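Long-range contacts in pseudouridine synthase (Pyrococcus abyssi, PDB 2AUS), which probably isomerises uridine to pseudouridine in RNA as a Cbf5-type enzyme: residues E41-Y46 / K238-M243; E73-G78 / V91-A96; V100-P105 / K245-L250. One frame throughout, in Å; residues are numbered along the deposited sequence.

Contacts 1 and 2 meet at the same sheet, their centres about 11 Å apart: strand 47-53, which follows helix 40-45, pairs with strand 241-242 and with strand 88-93 of the hairpin in contact 2. They touch where Tyr46 OH lies 2.9 Å from Arg95 NE, a weak hydrogen bond. Of contact 3, centred about 14 Å from contact 2 and about 16 Å from contact 1, residues 245-250 lead on into the PUA domain, and Val100 touches Ala92 of the hairpin, CG1 to CB 3.7 Å. The loop enclosed by contact 2 has the Gly-Thr-Leu-Asp-Pro motif, which in TruB relatives holds the catalytic aspartate, so contact 2 is probably closest to the chemistry.

Contact 1 (E41-Y46 / K238-M243); sequences ELHIQY and KAIQPM
His43 NE2 is held by two backbone carbonyls, Ile240 O at 2.7 Å and, from the preceding helix, Arg237 O. Sharing one N-H between them is consistent with the bent 135° geometry toward Ile240 O, which lies near the ring plane although the nitrogen stands above the carbonyl plane. The ring reaches this point because CG is anti to the backbone N (chi1 179°), and its CE1 then packs 4.0 Å from Pro242 CG. The second bond runs between main chains: Met243 N donates to Tyr46 O over 2.8 Å, in the plane of that carbonyl. The first ties helix 40-45 to the passage from helix 234-239 into strand 241-242, the other ties Tyr46, just after the helix, to Met243 just beyond that strand, within the catalytic fold of a TruB-type pseudouridine synthase; Gln241 pairs onward with Val48 of strand 47-53. Apolar groups fill in around the bonds. Ile44 and Ile240 cross obliquely, with CG1 of Ile44 3.7 Å from CD1 of Ile240, while Ile240 also rests on Ile49. Met243 has CG in the crowded position between N and the carbonyl carbon (chi1 67°), and from there its extended chain lies alongside Tyr46, pointing the same way. This is a Met-aromatic contact with the sulfur at the ring edge, SD 5.2 Å from the ring centroid; the methyl CE comes within 3.6 Å of Tyr46 CD1.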
ATOM      1  N   GLU A  41      29.372  13.474   1.286  1.00 46.89           N
ATOM      2  CA  GLU A  41      28.522  14.168   0.316  1.00 48.25           C
ATOM      3  C   GLU A  41      28.875  13.744  -1.107  1.00 46.26           C
ATOM      4  O   GLU A  41      27.996  13.427  -1.905  1.00 46.63           O
ATOM      5  CB  GLU A  41      28.689  15.683   0.430  1.00 52.34           C
ATOM      6  CG  GLU A  41      28.067  16.308   1.653  1.00 59.45           C
ATOM      7  CD  GLU A  41      26.566  16.129   1.694  1.00 63.93           C
ATOM      8  OE1 GLU A  41      25.946  16.036   0.610  1.00 65.94           O
ATOM      9  OE2 GLU A  41      26.006  16.100   2.812  1.00 66.01           O
ATOM     10  N   LEU A  42      30.164  13.756  -1.425  1.00 44.20           N
ATOM     11  CA  LEU A  42      30.619  13.363  -2.755  1.00 44.65           C
ATOM     12  C   LEU A  42      30.274  11.911  -3.028  1.00 42.68           C
ATOM     13  O   LEU A  42      29.889  11.554  -4.137  1.00 43.85           O
ATOM     14  CB  LEU A  42      32.132  13.552  -2.894  1.00 45.48           C
ATOM     15  CG  LEU A  42      32.617  14.932  -3.322  1.00 50.53           C
ATOM     16  CD1 LEU A  42      34.138  14.897  -3.499  1.00 51.87           C
ATOM     17  CD2 LEU A  42      31.941  15.329  -4.638  1.00 50.83           C
ATOM     18  N   HIS A  43      30.426  11.078  -2.004  1.00 41.19           N
ATOM     19  CA  HIS A  43      30.125   9.656  -2.098  1.00 40.78           C
ATOM     20  C   HIS A  43      28.682   9.463  -2.566  1.00 41.05           C
ATOM     21  O   HIS A  43      28.390   8.619  -3.416  1.00 38.67           O
ATOM     22  CB  HIS A  43      30.315   9.010  -0.723  1.00 41.73           C
ATOM     23  CG  HIS A  43      30.020   7.545  -0.692  1.00 40.99           C
ATOM     24  ND1 HIS A  43      30.804   6.614  -1.339  1.00 43.66           N
ATOM     25  CD2 HIS A  43      29.043   6.846  -0.068  1.00 41.94           C
ATOM     26  CE1 HIS A  43      30.325   5.404  -1.112  1.00 41.81           C
ATOM     27  NE2 HIS A  43      29.258   5.516  -0.343  1.00 43.31           N
ATOM     28  N   ILE A  44      27.780  10.255  -2.001  1.00 40.52           N
ATOM     29  CA  ILE A  44      26.372  10.171  -2.360  1.00 40.82           C
ATOM     30  C   ILE A  44      26.142  10.758  -3.753  1.00 40.50           C
ATOM     31  O   ILE A  44      25.371  10.216  -4.540  1.00 39.75           O
ATOM     32  CB  ILE A  44      25.503  10.905  -1.309  1.00 41.97           C
ATOM     33  CG1 ILE A  44      25.549  10.123   0.010  1.00 42.21           C
ATOM     34  CG2 ILE A  44      24.072  11.056  -1.808  1.00 39.34           C
ATOM     35  CD1 ILE A  44      24.697  10.718   1.118  1.00 44.77           C
ATOM     36  N   GLN A  45      26.833  11.852  -4.056  1.00 40.29           N
ATOM     37  CA  GLN A  45      26.719  12.506  -5.357  1.00 39.88           C
ATOM     38  C   GLN A  45      27.119  11.563  -6.483  1.00 38.74           C
ATOM     39  O   GLN A  45      26.622  11.679  -7.606  1.00 38.64           O
ATOM     40  CB  GLN A  45      27.624  13.738  -5.413  1.00 43.89           C
ATOM     41  CG  GLN A  45      27.074  14.974  -4.737  1.00 52.59           C
ATOM     42  CD  GLN A  45      26.072  15.708  -5.609  1.00 57.59           C
ATOM     43  OE1 GLN A  45      26.390  16.118  -6.731  1.00 58.45           O
ATOM     44  NE2 GLN A  45      24.856  15.883  -5.098  1.00 57.89           N
ATOM     45  N   TYR A  46      28.028  10.642  -6.179  1.00 34.45           N
ATOM     46  CA  TYR A  46      28.516   9.687  -7.162  1.00 35.37           C
ATOM     47  C   TYR A  46      28.301   8.264  -6.680  1.00 36.27           C
ATOM     48  O   TYR A  46      29.141   7.395  -6.899  1.00 36.85           O
ATOM     49  CB  TYR A  46      30.011   9.930  -7.424  1.00 34.94           C
ATOM     50  CG  TYR A  46      30.279  11.288  -8.026  1.00 34.31           C
ATOM     51  CD1 TYR A  46      30.210  11.487  -9.402  1.00 32.87           C
ATOM     52  CD2 TYR A  46      30.495  12.397  -7.212  1.00 35.52           C
ATOM     53  CE1 TYR A  46      30.343  12.754  -9.950  1.00 33.68           C
ATOM     54  CE2 TYR A  46      30.625  13.668  -7.748  1.00 37.42           C
ATOM     55  CZ  TYR A  46      30.543  13.839  -9.118  1.00 36.54           C
ATOM     56  OH  TYR A  46      30.609  15.101  -9.652  1.00 38.57           O
ATOM     57  N   LYS A 238      27.957   2.885   4.008  1.00 44.50           N
ATOM     58  CA  LYS A 238      27.946   1.479   3.629  1.00 44.74           C
ATOM     59  C   LYS A 238      26.710   1.100   2.817  1.00 42.14           C
ATOM     60  O   LYS A 238      26.731   0.134   2.064  1.00 41.74           O
ATOM     61  CB  LYS A 238      28.028   0.593   4.873  1.00 48.59           C
ATOM     62  CG  LYS A 238      29.339   0.726   5.624  1.00 54.71           C
ATOM     63  CD  LYS A 238      29.361  -0.158   6.857  1.00 57.81           C
ATOM     64  CE  LYS A 238      30.581   0.134   7.705  1.00 60.14           C
ATOM     65  NZ  LYS A 238      30.511  -0.602   8.990  1.00 63.83           N
ATOM     66  N   ALA A 239      25.639   1.869   2.968  1.00 41.07           N
ATOM     67  CA  ALA A 239      24.394   1.600   2.256  1.00 40.08           C
ATOM     68  C   ALA A 239      24.444   2.071   0.800  1.00 40.00           C
ATOM     69  O   ALA A 239      23.594   1.684  -0.001  1.00 39.40           O
ATOM     70  CB  ALA A 239      23.224   2.278   2.983  1.00 36.93           C
ATOM     71  N   ILE A 240      25.430   2.906   0.470  1.00 39.65           N
ATOM     72  CA  ILE A 240      25.592   3.436  -0.885  1.00 39.26           C
ATOM     73  C   ILE A 240      26.966   3.044  -1.434  1.00 39.61           C
ATOM     74  O   ILE A 240      27.982   3.215  -0.763  1.00 38.50           O
ATOM     75  CB  ILE A 240      25.457   4.972  -0.879  1.00 39.93           C
ATOM     76  CG1 ILE A 240      24.073   5.361  -0.345  1.00 41.63           C
ATOM     77  CG2 ILE A 240      25.685   5.533  -2.284  1.00 40.70           C
ATOM     78  CD1 ILE A 240      23.871   6.850  -0.145  1.00 40.38           C
ATOM     79  N   GLN A 241      27.002   2.508  -2.648  1.00 37.85           N
ATOM     80  CA  GLN A 241      28.277   2.095  -3.217  1.00 37.34           C
ATOM     81  C   GLN A 241      28.816   3.146  -4.168  1.00 37.09           C
ATOM     82  O   GLN A 241      28.054   3.948  -4.717  1.00 35.31           O
ATOM     83  CB  GLN A 241      28.125   0.776  -3.984  1.00 37.24           C
ATOM     84  CG  GLN A 241      27.359  -0.304  -3.235  1.00 39.44           C
ATOM     85  CD  GLN A 241      27.766  -0.380  -1.786  1.00 39.03           C
ATOM     86  OE1 GLN A 241      28.944  -0.496  -1.471  1.00 43.59           O
ATOM     87  NE2 GLN A 241      26.792  -0.301  -0.891  1.00 39.40           N
ATOM     88  N   PRO A 242      30.144   3.175  -4.363  1.00 37.23           N
ATOM     89  CA  PRO A 242      30.697   4.168  -5.290  1.00 37.82           C
ATOM     90  C   PRO A 242      30.136   3.803  -6.668  1.00 37.51           C
ATOM     91  O   PRO A 242      29.909   2.626  -6.957  1.00 37.05           O
ATOM     92  CB  PRO A 242      32.203   3.928  -5.210  1.00 38.09           C
ATOM     93  CG  PRO A 242      32.391   3.342  -3.830  1.00 41.49           C
ATOM     94  CD  PRO A 242      31.213   2.389  -3.725  1.00 37.88           C
ATOM     95  N   MET A 243      29.898   4.797  -7.513  1.00 37.37           N
ATOM     96  CA  MET A 243      29.350   4.522  -8.841  1.00 35.67           C
ATOM     97  C   MET A 243      30.185   3.513  -9.632  1.00 35.55           C
ATOM     98  O   MET A 243      29.667   2.833 -10.528  1.00 36.83           O
ATOM     99  CB  MET A 243      29.233   5.819  -9.636  1.00 37.17           C
ATOM    100  CG  MET A 243      30.571   6.431  -9.984  1.00 36.21           C
ATOM    101  SD  MET A 243      30.440   7.943 -10.962  1.00 41.96           S
ATOM    102  CE  MET A 243      32.053   8.693 -10.620  1.00 39.01           C
TER

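Contact 2 (E73-G78 / V91-A96); sequences EKAGHG and VALERA
The carboxylate of Glu94 grips the start of an antiparallel beta hairpin, made of strands 75-77 and 88-93, from the far end of the second strand. Its OE1 accepts two main-chain N-H groups, from Lys74 N at 2.9 Å and Glu73 N at 3.1 Å, both coming from above the carboxylate plane; OE2 adds only a weak bond to Glu73 N. Two such donors would be expected to favour the charged form of the acid. The same residue is bound through its backbone, since Glu94 N donates to Lys74 O over 2.8 Å, so backbone and side chain together clasp Glu73 and Lys74. The CB of Glu94 points away from this partner, and it is the bend at chi2 (-82°) that folds the carboxylate back. A positive phi of 40° at Glu94 turns the chain out of the strand, and Ala96 N closes the turn on Leu93 O.

Farther along, Gly76 and Ala92 form a hydrogen-bonded pair, with Gly76 N to Ala92 O at 2.9 Å in the carbonyl plane and Ala92 N to Gly76 O at 2.7 Å nearly along the C=O axis. Ala75 with Leu93 and His77 with Val91 are the non-hydrogen-bonded pairs, and their side chains share the face on which helix 59-69 packs through Val63 and Ile66; Ala92, on the other face, touches Val48. His77 NE2 is bonded to Thr80 OG1 in the loop between the strands. The CA of Ala75 makes a C-H...O contact with Ala92 O at 3.1 Å.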
ATOM      1  N   GLU A  73      18.141  15.373  -5.865  1.00 47.86           N
ATOM      2  CA  GLU A  73      17.523  16.073  -6.979  1.00 49.78           C
ATOM      3  C   GLU A  73      17.313  15.080  -8.116  1.00 47.82           C
ATOM      4  O   GLU A  73      16.286  15.104  -8.787  1.00 47.20           O
ATOM      5  CB  GLU A  73      18.430  17.217  -7.454  1.00 55.13           C
ATOM      6  CG  GLU A  73      18.546  18.367  -6.464  1.00 62.96           C
ATOM      7  CD  GLU A  73      17.291  19.225  -6.416  1.00 69.06           C
ATOM      8  OE1 GLU A  73      16.182  18.657  -6.545  1.00 71.62           O
ATOM      9  OE2 GLU A  73      17.412  20.462  -6.242  1.00 72.03           O
ATOM     10  N   LYS A  74      18.290  14.196  -8.311  1.00 46.53           N
ATOM     11  CA  LYS A  74      18.241  13.199  -9.380  1.00 45.18           C
ATOM     12  C   LYS A  74      18.611  11.797  -8.909  1.00 43.27           C
ATOM     13  O   LYS A  74      19.361  11.622  -7.950  1.00 42.87           O
ATOM     14  CB  LYS A  74      19.204  13.583 -10.509  1.00 49.93           C
ATOM     15  CG  LYS A  74      18.951  14.938 -11.138  1.00 56.87           C
ATOM     16  CD  LYS A  74      17.626  14.962 -11.887  1.00 63.86           C
ATOM     17  CE  LYS A  74      17.341  16.340 -12.483  1.00 65.71           C
ATOM     18  NZ  LYS A  74      16.055  16.348 -13.247  1.00 69.37           N
ATOM     19  N   ALA A  75      18.083  10.806  -9.615  1.00 40.74           N
ATOM     20  CA  ALA A  75      18.345   9.401  -9.335  1.00 40.52           C
ATOM     21  C   ALA A  75      17.711   8.631 -10.478  1.00 40.23           C
ATOM     22  O   ALA A  75      16.797   9.131 -11.119  1.00 38.68           O
ATOM     23  CB  ALA A  75      17.719   8.987  -8.014  1.00 38.17           C
ATOM     24  N   GLY A  76      18.202   7.422 -10.732  1.00 40.60           N
ATOM     25  CA  GLY A  76      17.657   6.609 -11.805  1.00 41.59           C
ATOM     26  C   GLY A  76      17.957   5.140 -11.577  1.00 42.64           C
ATOM     27  O   GLY A  76      18.989   4.784 -11.004  1.00 43.68           O
ATOM     28  N   HIS A  77      17.062   4.271 -12.020  1.00 43.32           N
ATOM     29  CA  HIS A  77      17.274   2.847 -11.832  1.00 44.08           C
ATOM     30  C   HIS A  77      17.794   2.159 -13.083  1.00 44.84           C
ATOM     31  O   HIS A  77      17.635   2.650 -14.199  1.00 44.11           O
ATOM     32  CB  HIS A  77      15.978   2.165 -11.386  1.00 46.98           C
ATOM     33  CG  HIS A  77      14.907   2.157 -12.432  1.00 49.47           C
ATOM     34  ND1 HIS A  77      14.089   3.239 -12.672  1.00 50.61           N
ATOM     35  CD2 HIS A  77      14.525   1.197 -13.309  1.00 51.43           C
ATOM     36  CE1 HIS A  77      13.248   2.947 -13.648  1.00 50.57           C
ATOM     37  NE2 HIS A  77      13.492   1.714 -14.053  1.00 52.81           N
ATOM     38  N   GLY A  78      18.422   1.010 -12.874  1.00 47.19           N
ATOM     39  CA  GLY A  78      18.940   0.232 -13.976  1.00 49.75           C
ATOM     40  C   GLY A  78      18.138  -1.053 -14.033  1.00 51.49           C
ATOM     41  O   GLY A  78      17.982  -1.727 -13.018  1.00 53.69           O
ATOM     42  N   VAL A  91      20.035   1.609  -8.084  1.00 35.99           N
ATOM     43  CA  VAL A  91      19.553   2.972  -8.244  1.00 37.34           C
ATOM     44  C   VAL A  91      20.749   3.916  -8.154  1.00 38.69           C
ATOM     45  O   VAL A  91      21.361   4.056  -7.089  1.00 38.06           O
ATOM     46  CB  VAL A  91      18.517   3.341  -7.147  1.00 36.49           C
ATOM     47  CG1 VAL A  91      17.984   4.746  -7.380  1.00 33.74           C
ATOM     48  CG2 VAL A  91      17.365   2.348  -7.163  1.00 35.57           C
ATOM     49  N   ALA A  92      21.093   4.539  -9.279  1.00 36.60           N
ATOM     50  CA  ALA A  92      22.215   5.473  -9.321  1.00 37.72           C
ATOM     51  C   ALA A  92      21.723   6.832  -8.825  1.00 39.33           C
ATOM     52  O   ALA A  92      20.596   7.238  -9.124  1.00 39.00           O
ATOM     53  CB  ALA A  92      22.761   5.578 -10.748  1.00 34.96           C
ATOM     54  N   LEU A  93      22.569   7.532  -8.077  1.00 38.11           N
ATOM     55  CA  LEU A  93      22.192   8.817  -7.497  1.00 39.52           C
ATOM     56  C   LEU A  93      22.874  10.059  -8.072  1.00 41.68           C
ATOM     57  O   LEU A  93      24.040  10.028  -8.480  1.00 39.70           O
ATOM     58  CB  LEU A  93      22.465   8.802  -5.989  1.00 38.74           C
ATOM     59  CG  LEU A  93      22.127   7.521  -5.225  1.00 38.09           C
ATOM     60  CD1 LEU A  93      22.630   7.650  -3.798  1.00 38.60           C
ATOM     61  CD2 LEU A  93      20.616   7.271  -5.250  1.00 36.98           C
ATOM     62  N   GLU A  94      22.124  11.156  -8.071  1.00 42.35           N
ATOM     63  CA  GLU A  94      22.606  12.452  -8.518  1.00 43.46           C
ATOM     64  C   GLU A  94      23.498  12.421  -9.759  1.00 41.41           C
ATOM     65  O   GLU A  94      23.062  12.044 -10.844  1.00 41.34           O
ATOM     66  CB  GLU A  94      23.348  13.121  -7.353  1.00 45.77           C
ATOM     67  CG  GLU A  94      22.533  13.180  -6.061  1.00 50.18           C
ATOM     68  CD  GLU A  94      21.551  14.353  -6.024  1.00 54.32           C
ATOM     69  OE1 GLU A  94      20.890  14.625  -7.047  1.00 55.76           O
ATOM     70  OE2 GLU A  94      21.433  15.002  -4.961  1.00 57.86           O
ATOM     71  N   ARG A  95      24.754  12.813  -9.579  1.00 41.69           N
ATOM     72  CA  ARG A  95      25.730  12.868 -10.665  1.00 42.40           C
ATOM     73  C   ARG A  95      26.042  11.527 -11.327  1.00 41.68           C
ATOM     74  O   ARG A  95      26.516  11.488 -12.462  1.00 39.83           O
ATOM     75  CB  ARG A  95      27.023  13.492 -10.144  1.00 44.92           C
ATOM     76  CG  ARG A  95      26.890  14.952  -9.748  1.00 50.28           C
ATOM     77  CD  ARG A  95      27.149  15.853 -10.938  1.00 58.16           C
ATOM     78  NE  ARG A  95      28.440  15.533 -11.549  1.00 64.13           N
ATOM     79  CZ  ARG A  95      28.935  16.146 -12.620  1.00 66.58           C
ATOM     80  NH1 ARG A  95      28.248  17.123 -13.205  1.00 68.87           N
ATOM     81  NH2 ARG A  95      30.109  15.773 -13.112  1.00 66.97           N
ATOM     82  N   ALA A  96      25.780  10.432 -10.621  1.00 40.28           N
ATOM     83  CA  ALA A  96      26.037   9.098 -11.151  1.00 40.49           C
ATOM     84  C   ALA A  96      24.808   8.487 -11.827  1.00 39.99           C
ATOM     85  O   ALA A  96      24.884   7.400 -12.406  1.00 39.26           O
ATOM     86  CB  ALA A  96      26.501   8.186 -10.032  1.00 39.60           C
TER

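Contact 3 (V100-P105 / K245-L250); sequences VQALLP and KAVEHL
The end of a 3-10 segment, through residue 103, lies against residues 245-250, where Val247 to Leu250 form a type I beta turn, and the nearest CA atoms are those of Ala102 and Val247, 5.8 Å apart. Ala102 carries the contact. Its single methyl points at the other segment and is received by three groups: Leu250 CD1 at 3.4 Å from Ala102 CB, a tighter carbon pair than usual, Ala246 O at 3.6 Å from the same CB, and Val247 CG1 at 3.7 Å from it. Leu250 holds its CG anti to the carbonyl carbon (chi1 -63°), which brings CD1 onto the alanine methyl while CD2 passes 3.8 Å from Ala102 O. Beside this, Leu103 reaches across with CD1, which approaches Ala246 O to 3.2 Å and Ala246 CB to 4.2 Å.

Leu299 of strand 296-302, within the PUA domain, touches Ala102, Val247 and Leu250 alike, so the contact joins the catalytic part of the chain to the PUA domain. An alanine in place of Leu250 would remove CG and both delta methyls and would probably loosen the packing on Ala102 and Leu299. Between the two segments the cohesion is van der Waals contact of buried methyl groups with one another and with the carbonyl of Ala246, so it probably rests on close fit rather than on directed polar bonds.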
ATOM      1  N   VAL A 100      23.810   3.827 -14.779  1.00 42.96           N
ATOM      2  CA  VAL A 100      23.022   2.602 -14.926  1.00 45.10           C
ATOM      3  C   VAL A 100      23.043   2.125 -16.377  1.00 45.80           C
ATOM      4  O   VAL A 100      22.636   1.006 -16.674  1.00 45.99           O
ATOM      5  CB  VAL A 100      21.546   2.789 -14.477  1.00 44.93           C
ATOM      6  CG1 VAL A 100      21.486   2.987 -12.985  1.00 45.66           C
ATOM      7  CG2 VAL A 100      20.920   3.965 -15.198  1.00 45.90           C
ATOM      8  N   GLN A 101      23.516   2.980 -17.276  1.00 45.74           N
ATOM      9  CA  GLN A 101      23.616   2.624 -18.688  1.00 48.28           C
ATOM     10  C   GLN A 101      24.604   1.458 -18.819  1.00 47.03           C
ATOM     11  O   GLN A 101      24.516   0.644 -19.736  1.00 45.79           O
ATOM     12  CB  GLN A 101      24.134   3.818 -19.508  1.00 50.91           C
ATOM     13  CG  GLN A 101      24.238   3.550 -21.014  1.00 56.48           C
ATOM     14  CD  GLN A 101      25.189   4.508 -21.729  1.00 59.09           C
ATOM     15  OE1 GLN A 101      25.210   5.708 -21.449  1.00 61.02           O
ATOM     16  NE2 GLN A 101      25.967   3.981 -22.673  1.00 57.95           N
ATOM     17  N   ALA A 102      25.553   1.385 -17.894  1.00 46.22           N
ATOM     18  CA  ALA A 102      26.550   0.322 -17.925  1.00 47.58           C
ATOM     19  C   ALA A 102      25.923  -1.024 -17.587  1.00 46.76           C
ATOM     20  O   ALA A 102      26.548  -2.068 -17.765  1.00 47.16           O
ATOM     21  CB  ALA A 102      27.681   0.630 -16.942  1.00 45.99           C
ATOM     22  N   LEU A 103      24.683  -0.993 -17.114  1.00 46.51           N
ATOM     23  CA  LEU A 103      23.971  -2.207 -16.732  1.00 48.08           C
ATOM     24  C   LEU A 103      23.037  -2.762 -17.793  1.00 49.01           C
ATOM     25  O   LEU A 103      22.513  -3.859 -17.634  1.00 48.80           O
ATOM     26  CB  LEU A 103      23.172  -1.954 -15.450  1.00 48.39           C
ATOM     27  CG  LEU A 103      23.807  -2.266 -14.093  1.00 48.84           C
ATOM     28  CD1 LEU A 103      25.311  -2.154 -14.144  1.00 48.30           C
ATOM     29  CD2 LEU A 103      23.219  -1.321 -13.068  1.00 48.94           C
ATOM     30  N   LEU A 104      22.818  -2.009 -18.865  1.00 49.91           N
ATOM     31  CA  LEU A 104      21.927  -2.459 -19.931  1.00 51.61           C
ATOM     32  C   LEU A 104      22.290  -3.828 -20.495  1.00 50.75           C
ATOM     33  O   LEU A 104      21.414  -4.642 -20.762  1.00 51.05           O
ATOM     34  CB  LEU A 104      21.885  -1.430 -21.066  1.00 52.57           C
ATOM     35  CG  LEU A 104      21.012  -0.206 -20.792  1.00 54.98           C
ATOM     36  CD1 LEU A 104      21.081   0.768 -21.964  1.00 56.95           C
ATOM     37  CD2 LEU A 104      19.578  -0.658 -20.564  1.00 54.04           C
ATOM     38  N   PRO A 105      23.588  -4.097 -20.691  1.00 50.15           N
ATOM     39  CA  PRO A 105      24.010  -5.392 -21.226  1.00 50.26           C
ATOM     40  C   PRO A 105      24.332  -6.415 -20.138  1.00 50.25           C
ATOM     41  O   PRO A 105      24.701  -7.550 -20.438  1.00 51.20           O
ATOM     42  CB  PRO A 105      25.246  -5.030 -22.026  1.00 51.34           C
ATOM     43  CG  PRO A 105      25.886  -4.018 -21.118  1.00 51.42           C
ATOM     44  CD  PRO A 105      24.709  -3.140 -20.713  1.00 49.61           C
ATOM     45  N   LYS A 245      31.121   0.729  -8.899  1.00 36.20           N
ATOM     46  CA  LYS A 245      30.594  -0.622  -8.742  1.00 35.72           C
ATOM     47  C   LYS A 245      29.777  -1.013  -9.974  1.00 36.26           C
ATOM     48  O   LYS A 245      29.784  -2.177 -10.390  1.00 35.10           O
ATOM     49  CB  LYS A 245      29.715  -0.694  -7.487  1.00 37.74           C
ATOM     50  CG  LYS A 245      29.006  -2.036  -7.250  1.00 42.05           C
ATOM     51  CD  LYS A 245      29.971  -3.166  -6.893  1.00 47.95           C
ATOM     52  CE  LYS A 245      29.217  -4.457  -6.527  1.00 50.67           C
ATOM     53  NZ  LYS A 245      28.218  -4.214  -5.425  1.00 54.52           N
ATOM     54  N   ALA A 246      29.084  -0.039 -10.565  1.00 36.40           N
ATOM     55  CA  ALA A 246      28.243  -0.300 -11.737  1.00 37.06           C
ATOM     56  C   ALA A 246      28.977  -0.669 -13.017  1.00 38.18           C
ATOM     57  O   ALA A 246      28.368  -1.212 -13.934  1.00 43.53           O
ATOM     58  CB  ALA A 246      27.329   0.889 -12.001  1.00 35.16           C
ATOM     59  N   VAL A 247      30.269  -0.376 -13.105  1.00 39.19           N
ATOM     60  CA  VAL A 247      31.015  -0.711 -14.320  1.00 37.61           C
ATOM     61  C   VAL A 247      32.025  -1.837 -14.104  1.00 39.57           C
ATOM     62  O   VAL A 247      32.888  -2.084 -14.952  1.00 37.39           O
ATOM     63  CB  VAL A 247      31.772   0.521 -14.891  1.00 36.63           C
ATOM     64  CG1 VAL A 247      30.794   1.658 -15.148  1.00 33.99           C
ATOM     65  CG2 VAL A 247      32.872   0.960 -13.933  1.00 32.06           C
ATOM     66  N   GLU A 248      31.911  -2.523 -12.972  1.00 40.58           N
ATOM     67  CA  GLU A 248      32.812  -3.624 -12.661  1.00 45.21           C
ATOM     68  C   GLU A 248      32.852  -4.726 -13.720  1.00 46.05           C
ATOM     69  O   GLU A 248      33.876  -5.371 -13.902  1.00 45.10           O
ATOM     70  CB  GLU A 248      32.447  -4.228 -11.307  1.00 48.25           C
ATOM     71  CG  GLU A 248      33.284  -3.667 -10.171  1.00 57.94           C
ATOM     72  CD  GLU A 248      32.753  -4.039  -8.804  1.00 61.52           C
ATOM     73  OE1 GLU A 248      32.311  -5.196  -8.630  1.00 61.35           O
ATOM     74  OE2 GLU A 248      32.793  -3.167  -7.905  1.00 65.25           O
ATOM     75  N   HIS A 249      31.744  -4.948 -14.417  1.00 46.83           N
ATOM     76  CA  HIS A 249      31.721  -5.985 -15.440  1.00 47.55           C
ATOM     77  C   HIS A 249      32.044  -5.450 -16.831  1.00 46.86           C
ATOM     78  O   HIS A 249      31.974  -6.186 -17.809  1.00 47.63           O
ATOM     79  CB  HIS A 249      30.356  -6.689 -15.452  1.00 49.47           C
ATOM     80  CG  HIS A 249      30.128  -7.582 -14.269  1.00 52.06           C
ATOM     81  ND1 HIS A 249      28.927  -8.217 -14.035  1.00 52.88           N
ATOM     82  CD2 HIS A 249      30.958  -7.967 -13.269  1.00 52.77           C
ATOM     83  CE1 HIS A 249      29.028  -8.956 -12.945  1.00 51.61           C
ATOM     84  NE2 HIS A 249      30.250  -8.823 -12.461  1.00 51.56           N
ATOM     85  N   LEU A 250      32.406  -4.174 -16.929  1.00 45.30           N
ATOM     86  CA  LEU A 250      32.728  -3.599 -18.230  1.00 43.83           C
ATOM     87  C   LEU A 250      34.217  -3.557 -18.518  1.00 41.82           C
ATOM     88  O   LEU A 250      35.036  -3.495 -17.607  1.00 42.46           O
ATOM     89  CB  LEU A 250      32.210  -2.164 -18.347  1.00 45.14           C
ATOM     90  CG  LEU A 250      30.720  -1.854 -18.285  1.00 46.07           C
ATOM     91  CD1 LEU A 250      30.535  -0.375 -18.575  1.00 45.65           C
ATOM     92  CD2 LEU A 250      29.961  -2.702 -19.284  1.00 45.27           C
TER